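Local coordinates for protein catechol O-methyltransferase (Niastella koreensis, PDB 7CVW) that catalyses magnesium-dependent transfer of a methyl group from S-adenosyl-L-methionine to a hydroxyl of catechol-like compounds, without preference for the meta or para position, at residues Val9-Ser14 with Val207-Tyr212; Tyr145-Gln150 with Ala186-Ala191; Ile162-Val167 with Gly214-Ile219. All blocks are in the same frame, centred on the assembly; numbering follows the deposited sequence.

Contact 1 (Val9-Ser14 with Val207-Tyr212)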
loop_
_atom_site.group_PDB
_atom_site.type_symbol
_atom_site.label_atom_id
_atom_site.label_comp_id
_atom_site.label_asym_id
_atom_site.label_seq_id
_atom_site.Cartn_x
_atom_site.Cartn_y
_atom_site.Cartn_z
ATOM N N VAL A 9 7.997 6.725 -15.298
ATOM C CA VAL A 9 7.231 7.216 -14.123
ATOM C C VAL A 9 7.915 6.758 -12.828
ATOM O O VAL A 9 7.961 7.541 -11.865
ATOM C CB VAL A 9 5.746 6.816 -14.187
ATOM C CG1 VAL A 9 5.051 7.042 -12.860
ATOM C CG2 VAL A 9 5.050 7.603 -15.287
ATOM N N ASP A 10 8.438 5.530 -12.794
ATOM C CA ASP A 10 9.134 5.046 -11.574
ATOM C C ASP A 10 10.331 5.969 -11.290
ATOM O O ASP A 10 10.538 6.318 -10.137
ATOM C CB ASP A 10 9.544 3.574 -11.675
ATOM C CG ASP A 10 9.216 2.726 -10.436
ATOM O OD1 ASP A 10 8.346 3.117 -9.638
ATOM O OD2 ASP A 10 9.792 1.645 -10.321
ATOM N N HIS A 11 11.078 6.390 -12.309
ATOM C CA HIS A 11 12.258 7.273 -12.126
ATOM C C HIS A 11 11.813 8.646 -11.615
ATOM O O HIS A 11 12.462 9.193 -10.739
ATOM C CB HIS A 11 13.041 7.408 -13.438
ATOM C CG HIS A 11 13.991 6.301 -13.721
ATOM N ND1 HIS A 11 13.646 4.968 -13.656
ATOM C CD2 HIS A 11 15.284 6.331 -14.120
ATOM C CE1 HIS A 11 14.679 4.218 -14.000
ATOM N NE2 HIS A 11 15.699 5.032 -14.283
ATOM N N TYR A 12 10.725 9.178 -12.168
ATOM C CA TYR A 12 10.112 10.436 -11.697
ATOM C C TYR A 12 9.789 10.334 -10.195
ATOM O O TYR A 12 10.111 11.225 -9.428
ATOM C CB TYR A 12 8.872 10.718 -12.539
ATOM C CG TYR A 12 7.947 11.771 -11.998
ATOM C CD1 TYR A 12 8.119 13.113 -12.300
ATOM C CD2 TYR A 12 6.806 11.412 -11.317
ATOM C CE1 TYR A 12 7.204 14.069 -11.887
ATOM C CE2 TYR A 12 5.906 12.352 -10.863
ATOM C CZ TYR A 12 6.088 13.684 -11.168
ATOM O OH TYR A 12 5.182 14.605 -10.731
ATOM N N ILE A 13 9.148 9.246 -9.770
ATOM C CA ILE A 13 8.775 9.023 -8.348
ATOM C C ILE A 13 10.024 8.868 -7.480
ATOM O O ILE A 13 10.048 9.445 -6.405
ATOM C CB ILE A 13 7.836 7.808 -8.195
ATOM C CG1 ILE A 13 6.499 8.058 -8.889
ATOM C CG2 ILE A 13 7.660 7.477 -6.726
ATOM C CD1 ILE A 13 5.674 6.801 -9.052
ATOM N N SER A 14 11.023 8.091 -7.903
ATOM C CA SER A 14 12.224 7.837 -7.064
ATOM C C SER A 14 13.060 9.124 -6.970
ATOM O O SER A 14 13.615 9.371 -5.891
ATOM C CB SER A 14 13.023 6.632 -7.512
ATOM O OG SER A 14 13.424 6.707 -8.866
ATOM N N VAL A 207 3.654 -1.873 -11.154
ATOM C CA VAL A 207 4.427 -1.567 -12.383
ATOM C C VAL A 207 5.546 -0.599 -12.011
ATOM O O VAL A 207 5.505 0.018 -10.927
ATOM C CB VAL A 207 3.523 -1.020 -13.501
ATOM C CG1 VAL A 207 2.541 -2.087 -13.955
ATOM C CG2 VAL A 207 2.780 0.239 -13.074
ATOM N N GLY A 208 6.556 -0.515 -12.866
ATOM C CA GLY A 208 7.711 0.359 -12.629
ATOM C C GLY A 208 8.930 -0.165 -13.344
ATOM O O GLY A 208 8.803 -0.650 -14.453
ATOM N N VAL A 209 10.090 -0.057 -12.710
ATOM C CA VAL A 209 11.366 -0.505 -13.321
ATOM C C VAL A 209 11.396 -2.029 -13.460
ATOM O O VAL A 209 12.141 -2.524 -14.318
ATOM C CB VAL A 209 12.586 0.036 -12.566
ATOM C CG1 VAL A 209 12.683 1.543 -12.721
ATOM C CG2 VAL A 209 12.629 -0.385 -11.109
ATOM N N LYS A 210 10.678 -2.775 -12.632
ATOM C CA LYS A 210 10.644 -4.252 -12.737
ATOM C C LYS A 210 9.459 -4.682 -13.607
ATOM O O LYS A 210 8.530 -3.879 -13.846
ATOM C CB LYS A 210 10.536 -4.875 -11.345
ATOM C CG LYS A 210 11.646 -4.483 -10.380
ATOM C CD LYS A 210 11.546 -5.204 -9.048
ATOM C CE LYS A 210 11.788 -6.694 -9.141
ATOM N NZ LYS A 210 11.916 -7.299 -7.806
ATOM N N GLU A 211 9.497 -5.926 -14.054
ATOM C CA GLU A 211 8.387 -6.565 -14.792
ATOM C C GLU A 211 7.099 -6.398 -13.974
ATOM O O GLU A 211 7.113 -6.572 -12.714
ATOM C CB GLU A 211 8.730 -8.024 -15.081
ATOM C CG GLU A 211 7.681 -8.764 -15.896
ATOM C CD GLU A 211 7.940 -10.263 -16.051
ATOM O OE1 GLU A 211 8.299 -10.672 -17.155
ATOM O OE2 GLU A 211 7.780 -11.014 -15.066
ATOM N N TYR A 212 6.019 -6.055 -14.670
ATOM C CA TYR A 212 4.647 -6.045 -14.136
ATOM C C TYR A 212 4.466 -7.238 -13.186
ATOM O O TYR A 212 4.739 -8.404 -13.568
ATOM C CB TYR A 212 3.677 -6.097 -15.316
ATOM C CG TYR A 212 2.230 -6.382 -14.990
ATOM C CD1 TYR A 212 1.549 -5.760 -13.959
ATOM C CD2 TYR A 212 1.515 -7.255 -15.796
ATOM C CE1 TYR A 212 0.209 -6.021 -13.714
ATOM C CE2 TYR A 212 0.168 -7.475 -15.596
ATOM C CZ TYR A 212 -0.482 -6.893 -14.535
ATOM O OH TYR A 212 -1.806 -7.132 -14.330
#

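Contact 2 (Tyr145-Gln150 with Ala186-Ala191)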
loop_
_atom_site.group_PDB
_atom_site.type_symbol
_atom_site.label_atom_id
_atom_site.label_comp_id
_atom_site.label_asym_id
_atom_site.label_seq_id
_atom_site.Cartn_x
_atom_site.Cartn_y
_atom_site.Cartn_z
ATOM N N TYR A 145 5.170 -20.634 -1.030
ATOM C CA TYR A 145 4.559 -19.421 -0.423
ATOM C C TYR A 145 3.341 -19.819 0.409
ATOM O O TYR A 145 3.146 -19.302 1.500
ATOM C CB TYR A 145 4.090 -18.436 -1.481
ATOM C CG TYR A 145 5.018 -17.301 -1.797
ATOM C CD1 TYR A 145 6.394 -17.459 -1.789
ATOM C CD2 TYR A 145 4.498 -16.091 -2.237
ATOM C CE1 TYR A 145 7.238 -16.407 -2.108
ATOM C CE2 TYR A 145 5.326 -15.042 -2.582
ATOM C CZ TYR A 145 6.704 -15.203 -2.539
ATOM O OH TYR A 145 7.542 -14.186 -2.899
ATOM N N THR A 146 2.510 -20.729 -0.094
ATOM C CA THR A 146 1.284 -21.172 0.626
ATOM C C THR A 146 1.653 -21.652 2.029
ATOM O O THR A 146 1.006 -21.238 2.973
ATOM C CB THR A 146 0.539 -22.227 -0.201
ATOM O OG1 THR A 146 0.130 -21.645 -1.442
ATOM C CG2 THR A 146 -0.669 -22.759 0.527
ATOM N N GLU A 147 2.674 -22.499 2.145
ATOM C CA GLU A 147 3.075 -23.051 3.456
ATOM C C GLU A 147 3.780 -21.986 4.297
ATOM O O GLU A 147 3.592 -21.951 5.501
ATOM C CB GLU A 147 3.952 -24.272 3.243
ATOM C CG GLU A 147 3.141 -25.444 2.724
ATOM C CD GLU A 147 2.552 -25.270 1.338
ATOM O OE1 GLU A 147 3.329 -24.982 0.392
ATOM O OE2 GLU A 147 1.292 -25.423 1.208
ATOM N N TYR A 148 4.565 -21.116 3.679
ATOM C CA TYR A 148 5.216 -20.007 4.409
ATOM C C TYR A 148 4.142 -19.150 5.104
ATOM O O TYR A 148 4.339 -18.695 6.255
ATOM C CB TYR A 148 6.088 -19.188 3.461
ATOM C CG TYR A 148 7.300 -19.873 2.906
ATOM C CD1 TYR A 148 7.882 -20.948 3.557
ATOM C CD2 TYR A 148 7.904 -19.388 1.751
ATOM C CE1 TYR A 148 9.040 -21.529 3.070
ATOM C CE2 TYR A 148 9.057 -19.964 1.249
ATOM C CZ TYR A 148 9.620 -21.035 1.920
ATOM O OH TYR A 148 10.744 -21.630 1.453
ATOM N N PHE A 149 3.025 -18.914 4.427
ATOM C CA PHE A 149 1.940 -18.087 4.982
ATOM C C PHE A 149 1.349 -18.778 6.222
ATOM O O PHE A 149 1.052 -18.093 7.210
ATOM C CB PHE A 149 0.868 -17.807 3.942
ATOM C CG PHE A 149 -0.080 -16.700 4.313
ATOM C CD1 PHE A 149 0.244 -15.380 4.047
ATOM C CD2 PHE A 149 -1.279 -16.973 4.952
ATOM C CE1 PHE A 149 -0.630 -14.343 4.345
ATOM C CE2 PHE A 149 -2.150 -15.934 5.257
ATOM C CZ PHE A 149 -1.826 -14.627 4.962
ATOM N N GLN A 150 1.200 -20.104 6.204
ATOM C CA GLN A 150 0.655 -20.819 7.382
ATOM C C GLN A 150 1.608 -20.668 8.563
ATOM O O GLN A 150 1.153 -20.434 9.664
ATOM C CB GLN A 150 0.416 -22.296 7.083
ATOM C CG GLN A 150 -0.443 -22.536 5.854
ATOM C CD GLN A 150 -1.720 -21.736 5.803
ATOM O OE1 GLN A 150 -2.443 -21.615 6.792
ATOM N NE2 GLN A 150 -1.986 -21.165 4.635
ATOM N N ALA A 186 2.498 -18.857 -7.145
ATOM C CA ALA A 186 1.707 -17.626 -6.945
ATOM C C ALA A 186 0.213 -17.955 -7.001
ATOM O O ALA A 186 -0.522 -17.456 -6.173
ATOM C CB ALA A 186 2.100 -16.607 -7.985
ATOM N N ARG A 187 -0.228 -18.725 -8.001
ATOM C CA ARG A 187 -1.662 -19.068 -8.174
ATOM C C ARG A 187 -2.151 -19.792 -6.932
ATOM O O ARG A 187 -3.259 -19.530 -6.495
ATOM C CB ARG A 187 -1.936 -19.934 -9.403
ATOM C CG ARG A 187 -1.886 -19.165 -10.718
ATOM C CD ARG A 187 -2.061 -20.078 -11.936
ATOM N NE ARG A 187 -3.192 -20.979 -11.744
ATOM C CZ ARG A 187 -4.475 -20.651 -11.859
ATOM N NH1 ARG A 187 -4.852 -19.435 -12.230
ATOM N NH2 ARG A 187 -5.403 -21.559 -11.612
ATOM N N ARG A 188 -1.373 -20.732 -6.406
ATOM C CA ARG A 188 -1.814 -21.568 -5.272
ATOM C C ARG A 188 -1.904 -20.685 -4.026
ATOM O O ARG A 188 -2.865 -20.801 -3.270
ATOM C CB ARG A 188 -0.874 -22.761 -5.087
ATOM C CG ARG A 188 -1.396 -23.781 -4.096
ATOM C CD ARG A 188 -0.676 -25.109 -4.205
ATOM N NE ARG A 188 0.700 -24.982 -3.769
ATOM C CZ ARG A 188 1.108 -25.105 -2.506
ATOM N NH1 ARG A 188 0.268 -25.464 -1.541
ATOM N NH2 ARG A 188 2.389 -24.911 -2.224
ATOM N N PHE A 189 -0.909 -19.814 -3.813
ATOM C CA PHE A 189 -0.900 -18.856 -2.685
ATOM C C PHE A 189 -2.128 -17.947 -2.790
ATOM O O PHE A 189 -2.747 -17.631 -1.784
ATOM C CB PHE A 189 0.414 -18.066 -2.698
ATOM C CG PHE A 189 0.411 -16.909 -1.743
ATOM C CD1 PHE A 189 0.720 -17.106 -0.412
ATOM C CD2 PHE A 189 0.042 -15.635 -2.172
ATOM C CE1 PHE A 189 0.697 -16.044 0.475
ATOM C CE2 PHE A 189 0.003 -14.584 -1.272
ATOM C CZ PHE A 189 0.342 -14.790 0.038
ATOM N N ASN A 190 -2.410 -17.429 -3.977
ATOM C CA ASN A 190 -3.528 -16.459 -4.170
ATOM C C ASN A 190 -4.850 -17.169 -3.861
ATOM O O ASN A 190 -5.754 -16.566 -3.223
ATOM C CB ASN A 190 -3.503 -15.866 -5.579
ATOM C CG ASN A 190 -2.340 -14.923 -5.815
ATOM O OD1 ASN A 190 -1.683 -14.493 -4.864
ATOM N ND2 ASN A 190 -2.059 -14.654 -7.080
ATOM N N ALA A 191 -5.006 -18.404 -4.328
ATOM C CA ALA A 191 -6.213 -19.218 -4.017
ATOM C C ALA A 191 -6.350 -19.401 -2.504
ATOM O O ALA A 191 -7.463 -19.289 -1.973
ATOM C CB ALA A 191 -6.160 -20.554 -4.711
#

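Contact 3 (Ile162-Val167 with Gly214-Ile219). With MG (magnesium ion), chain C.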
loop_
_atom_site.group_PDB
_atom_site.type_symbol
_atom_site.label_atom_id
_atom_site.label_comp_id
_atom_site.label_asym_id
_atom_site.label_seq_id
_atom_site.Cartn_x
_atom_site.Cartn_y
_atom_site.Cartn_z
ATOM N N ILE A 162 1.200 -9.095 6.845
ATOM C CA ILE A 162 1.973 -10.071 6.047
ATOM C C ILE A 162 1.931 -9.580 4.611
ATOM O O ILE A 162 0.840 -9.311 4.084
ATOM C CB ILE A 162 1.430 -11.503 6.177
ATOM C CG1 ILE A 162 1.354 -11.928 7.637
ATOM C CG2 ILE A 162 2.302 -12.452 5.366
ATOM C CD1 ILE A 162 0.521 -13.155 7.893
ATOM N N VAL A 163 3.109 -9.413 4.027
ATOM C CA VAL A 163 3.292 -8.958 2.628
ATOM C C VAL A 163 3.977 -10.087 1.874
ATOM O O VAL A 163 4.964 -10.634 2.410
ATOM C CB VAL A 163 4.143 -7.681 2.574
ATOM C CG1 VAL A 163 4.350 -7.221 1.141
ATOM C CG2 VAL A 163 3.535 -6.587 3.414
ATOM N N ALA A 164 3.486 -10.436 0.698
ATOM C CA ALA A 164 4.102 -11.481 -0.141
ATOM C C ALA A 164 4.402 -10.878 -1.505
ATOM O O ALA A 164 3.463 -10.373 -2.142
ATOM C CB ALA A 164 3.203 -12.694 -0.274
ATOM N N ASP A 165 5.657 -10.912 -1.945
ATOM C CA ASP A 165 6.041 -10.298 -3.237
ATOM C C ASP A 165 5.845 -11.291 -4.388
ATOM O O ASP A 165 5.910 -12.513 -4.166
ATOM C CB ASP A 165 7.487 -9.794 -3.191
ATOM C CG ASP A 165 7.878 -8.838 -4.295
ATOM O OD1 ASP A 165 6.974 -8.164 -4.817
ATOM O OD2 ASP A 165 9.102 -8.753 -4.611
ATOM N N ASN A 166 5.671 -10.760 -5.606
ATOM C CA ASN A 166 5.766 -11.562 -6.862
ATOM C C ASN A 166 4.579 -12.523 -6.990
ATOM O O ASN A 166 4.771 -13.708 -7.323
ATOM C CB ASN A 166 7.085 -12.334 -6.953
ATOM C CG ASN A 166 8.302 -11.459 -6.708
ATOM O OD1 ASN A 166 9.038 -11.698 -5.754
ATOM N ND2 ASN A 166 8.508 -10.448 -7.539
ATOM N N VAL A 167 3.359 -12.024 -6.800
ATOM C CA VAL A 167 2.142 -12.885 -6.842
ATOM C C VAL A 167 1.325 -12.663 -8.126
ATOM O O VAL A 167 0.280 -13.310 -8.209
ATOM C CB VAL A 167 1.287 -12.715 -5.578
ATOM C CG1 VAL A 167 2.056 -13.143 -4.332
ATOM C CG2 VAL A 167 0.720 -11.316 -5.460
ATOM N N GLY A 214 3.021 -7.915 -8.661
ATOM C CA GLY A 214 2.131 -7.471 -7.589
ATOM C C GLY A 214 2.571 -8.028 -6.259
ATOM O O GLY A 214 3.347 -9.009 -6.200
ATOM N N MET A 215 2.055 -7.434 -5.205
ATOM C CA MET A 215 2.314 -7.864 -3.816
ATOM C C MET A 215 0.975 -8.149 -3.155
ATOM O O MET A 215 0.048 -7.317 -3.295
ATOM C CB MET A 215 3.050 -6.794 -3.012
ATOM C CG MET A 215 4.462 -6.603 -3.447
ATOM S SD MET A 215 5.421 -5.722 -2.163
ATOM C CE MET A 215 6.859 -5.253 -3.139
ATOM N N ALA A 216 0.900 -9.224 -2.384
ATOM C CA ALA A 216 -0.275 -9.474 -1.511
ATOM C C ALA A 216 -0.043 -8.770 -0.176
ATOM O O ALA A 216 1.071 -8.783 0.327
ATOM C CB ALA A 216 -0.498 -10.933 -1.271
ATOM N N LEU A 217 -1.098 -8.173 0.369
ATOM C CA LEU A 217 -1.062 -7.527 1.696
ATOM C C LEU A 217 -2.169 -8.154 2.524
ATOM O O LEU A 217 -3.311 -8.171 2.049
ATOM C CB LEU A 217 -1.302 -6.019 1.559
ATOM C CG LEU A 217 -0.074 -5.149 1.293
ATOM C CD1 LEU A 217 0.540 -5.443 -0.047
ATOM C CD2 LEU A 217 -0.423 -3.664 1.425
ATOM N N ALA A 218 -1.846 -8.635 3.716
ATOM C CA ALA A 218 -2.833 -9.298 4.593
ATOM C C ALA A 218 -2.658 -8.802 6.022
ATOM O O ALA A 218 -1.518 -8.724 6.503
ATOM C CB ALA A 218 -2.664 -10.789 4.482
ATOM N N ILE A 219 -3.767 -8.520 6.698
ATOM C CA ILE A 219 -3.760 -8.158 8.134
ATOM C C ILE A 219 -4.418 -9.285 8.912
ATOM O O ILE A 219 -5.553 -9.675 8.605
ATOM C CB ILE A 219 -4.425 -6.804 8.391
ATOM C CG1 ILE A 219 -3.834 -5.731 7.493
ATOM C CG2 ILE A 219 -4.290 -6.455 9.862
ATOM C CD1 ILE A 219 -4.584 -4.442 7.571
HETATM MG MG MG C . 10.824 -10.388 -4.774
HETATM O O HOH W 1 12.503 -8.701 -4.637
HETATM O O HOH W 2 12.209 -12.436 -5.142
#

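Contact 1 (Val9-Ser14 with Val207-Tyr212)
Asp10 OD2 accepts the backbone N-H of Val209, with Val209 N 2.9 Å from Asp10 OD2. The bond is fairly straight, 159° at the hydrogen, yet the donor stands above the carboxylate plane, 39° out of it. Each carboxylate oxygen takes one N-H: OD1 receives a hydrogen bond from Asn44 ND2 on helix 43-55, which ties a third element to the pair. Gly208 suits this approach, because a CB there would collide with Asp10 OD2, and the backbone shape of the residue would also press it against the preceding carbonyl O. Its CA lies 3.4 Å from Asp10 OD2. The Val209 methyls lie alongside: CG2 is 3.6 Å from Asp10 OD2, while CG1 meets the imidazole of His11 at the ring edge, 3.6 Å from His11 CE1. Val9 and Asp10 pack on Tyr212 and Gln205 of the second subunit, placing the contact at the dimer interface. The contact is thus a side-chain-to-backbone link between helix 4-17 and the loop joining strands 199-206 and 213-220. Because Asp10 is buried, the two N-H donors would help to offset the charge of its carboxylate.

Contact 2 (Tyr145-Gln150 with Ala186-Ala191)
Phe189 meets two aromatic residues of helix 145-154 and uses a different part of its ring for each. Over one face comes the edge of Tyr145, a T-shaped pair with planes at 83° and CD2 of Tyr145 4.2 Å from Phe189 CG, toward the rim. At the edge of the same ring lies Phe149: Phe189 CE1 is 3.7 Å from Phe149 CD1, and here Phe189 turns its own edge to the Phe149 face in an offset edge-to-face pair. The CB of Tyr145 adds to the packing, 3.8 Å from Phe189 CD1. Tyr145, Phe149 and Phe189 together make a three-membered aromatic cluster.

A second flat group, the Arg188 guanidinium, carries CB of Thr146 over one face, offset toward the rim and 3.5 Å from Arg188 NH1, and the Glu147 carboxylate at its edge. The grip is end-on and bidentate: Arg188 NH2 lies 2.8 Å from Glu147 OE1, and Arg188 NH1 lies 2.9 Å from Glu147 OE2. Both oxygens use their syn lone pairs, the two planes are only 3° apart, and the bonds are nearly straight. Arg188 NH2 also reaches Pro143 O, just ahead of the helix.

The two helix segments run at 37° to each other, 8.9 Å apart at closest approach. On the sheet side of the cluster, Tyr145 and Phe189 rest on Ala164 and Phe149 on Ile162 of strand 160-165, so both helices pack against one face of the central sheet.

Contact 3 (Ile162-Val167 with Gly214-Ile219)
Ala164 and Ala216 face each other across two antiparallel strands of the Rossmann-like methyltransferase sheet, their CB atoms 4.2 Å apart. Ala218 and Ile162 lie on the same face, and Val167 CG2 packs near Ala216 CB, 4.4 Å away. On the other face, Val163 CG1 touches Met215 SD and more distantly Leu217 CD1. Two hydrogen-bonded pairs, Ile162 with Ala218 and Ala164 with Ala216, hold the backbones together with two bonds each; the intervening Val163 and Leu217 form a non-hydrogen-bonded pair. Here Val163 CA makes a CA-H...O contact with Ala216 O, at 3.2 Å. Beyond Asp165 the chain turns, and Gly214 O accepts a straight bond from Val167 N and a weak one from Asn166 N.

The polar edge follows at this turn. With chi1 -165°, Asp165 CG is anti to the backbone N, and its carboxylate divides its roles: OD1 lies 3.3 Å from Met215 CG, OD2 binds magnesium. Asn166 ND2 is held by Asp213, a second-shell partner that would orient the amide. Asp139 and two waters complete the observed ligands, while Asp165 OD2 and Asn166 OD1 each stand 2.4 Å from the magnesium ion.

From the N terminus, helix 4-17 enters contact 1 first, and its partner arrives 193 residues later in the loop before the last strand, closing the longest loop of the three. Contact 2 is nested inside that loop: helix 145-154 waits for helix 181-195. Strand 160-165 lies between those helices and pairs with strand 213-220 beyond both, so contacts 2 and 3 cross; contacts 1 and 3 cross too, their second segments adjoining in sequence. Contacts 2 and 3 touch through probable hydrogen bonds from Tyr145 OH to Asp165 O and Asn190 ND2 to Val167 O. Together the three contacts join the N-terminal helix, two sheet-covering helices and the metal-binding strand end, and all touch the second subunit.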